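Local structure of lectin CEL-I, N-acetyl-D-galactosamine-specific C-type (Cucumaria echinata, 4WQQ) at residues N41-H50 with K133-E141. The protein binds galactose-type sugars, N-acetylgalactosamine above all, in a calcium-dependent manner, and in this engineered form recognises mannose. The protein carries 3 engineered substitutions. Sequence-based numbering, arbitrary orientation.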
loop_
_atom_site.group_PDB
_atom_site.type_symbol
_atom_site.label_atom_id
_atom_site.label_comp_id
_atom_site.label_asym_id
_atom_site.label_seq_id
_atom_site.Cartn_x
_atom_site.Cartn_y
_atom_site.Cartn_z
ATOM N N ASN A 41 1.617 -8.363 -0.605
ATOM C CA ASN A 41 3.064 -8.515 -0.365
ATOM C C ASN A 41 3.666 -7.278 0.227
ATOM O O ASN A 41 4.726 -6.814 -0.154
ATOM C CB ASN A 41 3.785 -8.912 -1.657
ATOM C CG ASN A 41 3.345 -10.242 -2.137
ATOM O OD1 ASN A 41 3.142 -11.173 -1.347
ATOM N ND2 ASN A 41 3.029 -10.311 -3.397
ATOM N N VAL A 42 2.934 -6.704 1.181
ATOM C CA VAL A 42 3.449 -5.548 1.926
ATOM C C VAL A 42 4.031 -5.989 3.260
ATOM O O VAL A 42 3.313 -6.472 4.163
ATOM C CB VAL A 42 2.372 -4.479 2.191
ATOM C CG1 VAL A 42 2.932 -3.271 2.905
ATOM C CG2 VAL A 42 1.725 -4.048 0.878
ATOM N N ARG A 43 5.330 -5.841 3.398
ATOM C CA ARG A 43 5.966 -6.068 4.707
ATOM C C ARG A 43 5.928 -4.793 5.493
ATOM O O ARG A 43 6.298 -3.753 5.004
ATOM C CB ARG A 43 7.429 -6.528 4.502
ATOM C CG ARG A 43 8.268 -6.402 5.761
ATOM C CD ARG A 43 9.753 -6.652 5.577
ATOM N NE ARG A 43 9.991 -8.015 5.163
ATOM C CZ ARG A 43 10.039 -9.046 5.992
ATOM N NH1 ARG A 43 10.100 -8.877 7.303
ATOM N NH2 ARG A 43 10.107 -10.253 5.511
ATOM N N SER A 44 5.435 -4.882 6.732
ATOM C CA SER A 44 5.640 -3.870 7.735
ATOM C C SER A 44 6.663 -4.382 8.705
ATOM O O SER A 44 6.619 -5.513 9.109
ATOM C CB SER A 44 4.314 -3.548 8.422
ATOM O OG SER A 44 4.429 -2.550 9.440
ATOM N N ASP A 45 7.617 -3.539 9.084
ATOM C CA ASP A 45 8.726 -3.994 9.938
ATOM C C ASP A 45 9.328 -2.782 10.619
ATOM O O ASP A 45 8.942 -1.596 10.334
ATOM C CB ASP A 45 9.714 -4.752 9.078
ATOM C CG ASP A 45 10.460 -5.825 9.812
ATOM O OD1 ASP A 45 10.815 -5.623 11.017
ATOM O OD2 ASP A 45 10.832 -6.834 9.164
ATOM N N LEU A 46 10.175 -2.995 11.582
ATOM C CA LEU A 46 10.971 -1.888 12.099
ATOM C C LEU A 46 11.752 -1.219 10.947
ATOM O O LEU A 46 12.156 -1.877 10.031
ATOM C CB LEU A 46 11.947 -2.388 13.168
ATOM C CG LEU A 46 11.303 -2.578 14.558
ATOM C CD1 LEU A 46 12.188 -3.400 15.455
ATOM C CD2 LEU A 46 10.895 -1.276 15.238
ATOM N N VAL A 47 11.940 0.081 11.032
ATOM C CA VAL A 47 12.607 0.860 9.968
ATOM C C VAL A 47 14.031 0.344 9.772
ATOM O O VAL A 47 14.787 0.063 10.730
ATOM C CB VAL A 47 12.509 2.373 10.326
ATOM C CG1 VAL A 47 13.285 2.667 11.598
ATOM C CG2 VAL A 47 12.980 3.234 9.184
ATOM N N SER A 48 14.409 0.205 8.503
ATOM C CA SER A 48 15.801 0.034 8.098
ATOM C C SER A 48 16.249 1.313 7.423
ATOM O O SER A 48 15.406 2.000 6.880
ATOM C CB SER A 48 15.933 -1.149 7.185
ATOM O OG SER A 48 15.166 -0.989 5.998
ATOM N N VAL A 49 17.557 1.599 7.428
ATOM C CA VAL A 49 18.095 2.960 7.023
ATOM C C VAL A 49 19.201 2.715 6.004
ATOM O O VAL A 49 20.165 2.009 6.285
ATOM C CB VAL A 49 18.584 3.765 8.229
ATOM C CG1 VAL A 49 19.006 5.190 7.818
ATOM C CG2 VAL A 49 17.444 3.892 9.238
ATOM N N HIS A 50 18.993 3.263 4.813
ATOM C CA HIS A 50 19.954 2.977 3.723
ATOM C C HIS A 50 20.685 4.153 3.119
ATOM O O HIS A 50 21.407 3.922 2.152
ATOM C CB HIS A 50 19.288 2.132 2.661
ATOM C CG HIS A 50 18.866 0.816 3.185
ATOM N ND1 HIS A 50 19.724 -0.243 3.343
ATOM C CD2 HIS A 50 17.658 0.402 3.654
ATOM C CE1 HIS A 50 19.054 -1.266 3.852
ATOM N NE2 HIS A 50 17.801 -0.892 4.069
ATOM N N LYS A 133 11.047 4.452 21.938
ATOM C CA LYS A 133 9.948 4.684 21.000
ATOM C C LYS A 133 10.232 3.820 19.756
ATOM O O LYS A 133 11.294 3.201 19.714
ATOM C CB LYS A 133 9.806 6.154 20.666
ATOM C CG LYS A 133 9.777 7.042 21.884
ATOM C CD LYS A 133 8.600 6.790 22.804
ATOM C CE LYS A 133 8.685 7.730 24.061
ATOM N NZ LYS A 133 8.583 9.165 23.667
ATOM N N TYR A 134 9.330 3.748 18.784
ATOM C CA TYR A 134 9.652 2.962 17.592
ATOM C C TYR A 134 9.009 3.515 16.335
ATOM O O TYR A 134 8.083 4.264 16.374
ATOM C CB TYR A 134 9.368 1.471 17.800
ATOM C CG TYR A 134 7.919 1.129 18.003
ATOM C CD1 TYR A 134 7.323 1.242 19.236
ATOM C CD2 TYR A 134 7.144 0.605 16.929
ATOM C CE1 TYR A 134 6.014 0.875 19.397
ATOM C CE2 TYR A 134 5.847 0.260 17.078
ATOM C CZ TYR A 134 5.259 0.398 18.302
ATOM O OH TYR A 134 3.922 0.044 18.527
ATOM N N MET A 135 9.587 3.111 15.236
ATOM C CA MET A 135 9.129 3.526 13.930
ATOM C C MET A 135 9.005 2.285 13.023
ATOM O O MET A 135 9.942 1.472 12.921
ATOM C CB MET A 135 10.232 4.395 13.376
ATOM C CG MET A 135 10.132 4.824 11.949
ATOM S SD MET A 135 9.285 6.369 11.758
ATOM C CE MET A 135 10.120 7.622 12.832
ATOM N N CYS A 136 7.905 2.215 12.301
ATOM C CA CYS A 136 7.714 1.164 11.329
ATOM C C CYS A 136 7.837 1.683 9.900
ATOM O O CYS A 136 7.731 2.896 9.658
ATOM C CB CYS A 136 6.348 0.523 11.484
ATOM S SG CYS A 136 5.948 0.035 13.201
ATOM N N LYS A 137 8.059 0.761 8.994
ATOM C CA LYS A 137 8.297 1.096 7.569
ATOM C C LYS A 137 7.585 0.033 6.801
ATOM O O LYS A 137 7.704 -1.138 7.133
ATOM C CB LYS A 137 9.793 1.059 7.311
ATOM C CG LYS A 137 10.302 1.208 5.909
ATOM C CD LYS A 137 11.861 1.269 5.917
ATOM C CE LYS A 137 12.406 1.055 4.515
ATOM N NZ LYS A 137 13.874 1.214 4.401
ATOM N N LEU A 138 6.913 0.443 5.715
ATOM C CA LEU A 138 6.418 -0.471 4.716
ATOM C C LEU A 138 7.371 -0.690 3.568
ATOM O O LEU A 138 7.923 0.271 3.027
ATOM C CB LEU A 138 5.119 0.053 4.174
ATOM C CG LEU A 138 4.032 0.277 5.214
ATOM C CD1 LEU A 138 2.799 0.647 4.474
ATOM C CD2 LEU A 138 3.722 -0.890 6.174
ATOM N N THR A 139 7.509 -1.962 3.186
ATOM C CA THR A 139 8.290 -2.346 2.013
ATOM C C THR A 139 7.343 -3.135 1.074
ATOM O O THR A 139 6.719 -4.120 1.459
ATOM C CB THR A 139 9.536 -3.198 2.394
ATOM O OG1 THR A 139 10.372 -2.421 3.262
ATOM C CG2 THR A 139 10.363 -3.602 1.171
ATOM N N PHE A 140 7.279 -2.696 -0.185
ATOM C CA PHE A 140 6.463 -3.336 -1.207
ATOM C C PHE A 140 7.274 -4.331 -1.921
ATOM O O PHE A 140 8.018 -4.015 -2.831
ATOM C CB PHE A 140 5.854 -2.299 -2.083
ATOM C CG PHE A 140 5.128 -1.261 -1.272
ATOM C CD1 PHE A 140 3.882 -1.510 -0.761
ATOM C CD2 PHE A 140 5.712 -0.042 -1.007
ATOM C CE1 PHE A 140 3.251 -0.549 0.013
ATOM C CE2 PHE A 140 5.100 0.898 -0.202
ATOM C CZ PHE A 140 3.866 0.665 0.308
ATOM N N GLU A 141 7.147 -5.546 -1.399
ATOM C CA GLU A 141 7.931 -6.699 -1.762
ATOM C C GLU A 141 7.403 -7.348 -3.008
ATOM O O GLU A 141 6.338 -7.037 -3.547
ATOM C CB GLU A 141 7.944 -7.702 -0.620
ATOM C CG GLU A 141 8.632 -7.142 0.586
ATOM C CD GLU A 141 8.906 -8.189 1.644
ATOM O OE1 GLU A 141 9.939 -8.065 2.343
ATOM O OE2 GLU A 141 8.113 -9.121 1.758
ATOM O OXT GLU A 141 8.101 -8.231 -3.543
HETATM O O HOH W 1 9.373 -11.204 2.832
#
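Lys-137 NZ is gripped by both oxygens of Ser-48: it lies 3.0 Å from Ser-48 OG and 3.0 Å from Ser-48 O, reaching the carbonyl from well above its plane. Glu-54 of helix 52-65 adds a salt bridge, which probably neutralises this buried ammonium. A fully stretched chain, CG trans to the backbone N (chi1 173°) and every later torsion trans too, carries NZ out to Ser-48, with CD passing Val-47 CG2 on the way. Ser-48 OG also bonds Asp-89. The backbones of strands 42-46 and 133-140 pair antiparallel in the C-type lectin fold, the C-terminal strand lying between 42-46 and 14-23 and tied by the Cys-32–Cys-136 disulfide to helix 25-34. Arg-43 and Thr-139 form a hydrogen-bonded pair, with Thr-139 N to Arg-43 O the shorter bond at 2.8 Å; Asp-45 and Lys-137 repeat the pattern, and Val-47 N continues it to Met-135 O. On the same face as Lys-137, the Arg-43 guanidinium is held at its edge by two acids. NE meets Glu-141 OE1 at 2.8 Å, in the guanidinium plane but above that of the carboxylate, the two planes being turned 59° apart; NH1 reaches Asp-45 OD2 at 2.9 Å, while Asp-45 OD1 is hydrogen-bonded to Thr-88. A water links Arg-43 NH2 to Glu-141 OE2. The face with Val-42, Leu-138 and Phe-140 is largely apolar: Val-42 CG2 sits 3.7 Å from Phe-140 CD1, the two side chains alongside each other. Ser-44, also on it, packs its CB 3.5 Å from Leu-138 CD2 and spends its OG on the Cys-32 carbonyl. Leu-40 of the second subunit packs against Val-42 and Leu-138, bringing this face into the dimer interface.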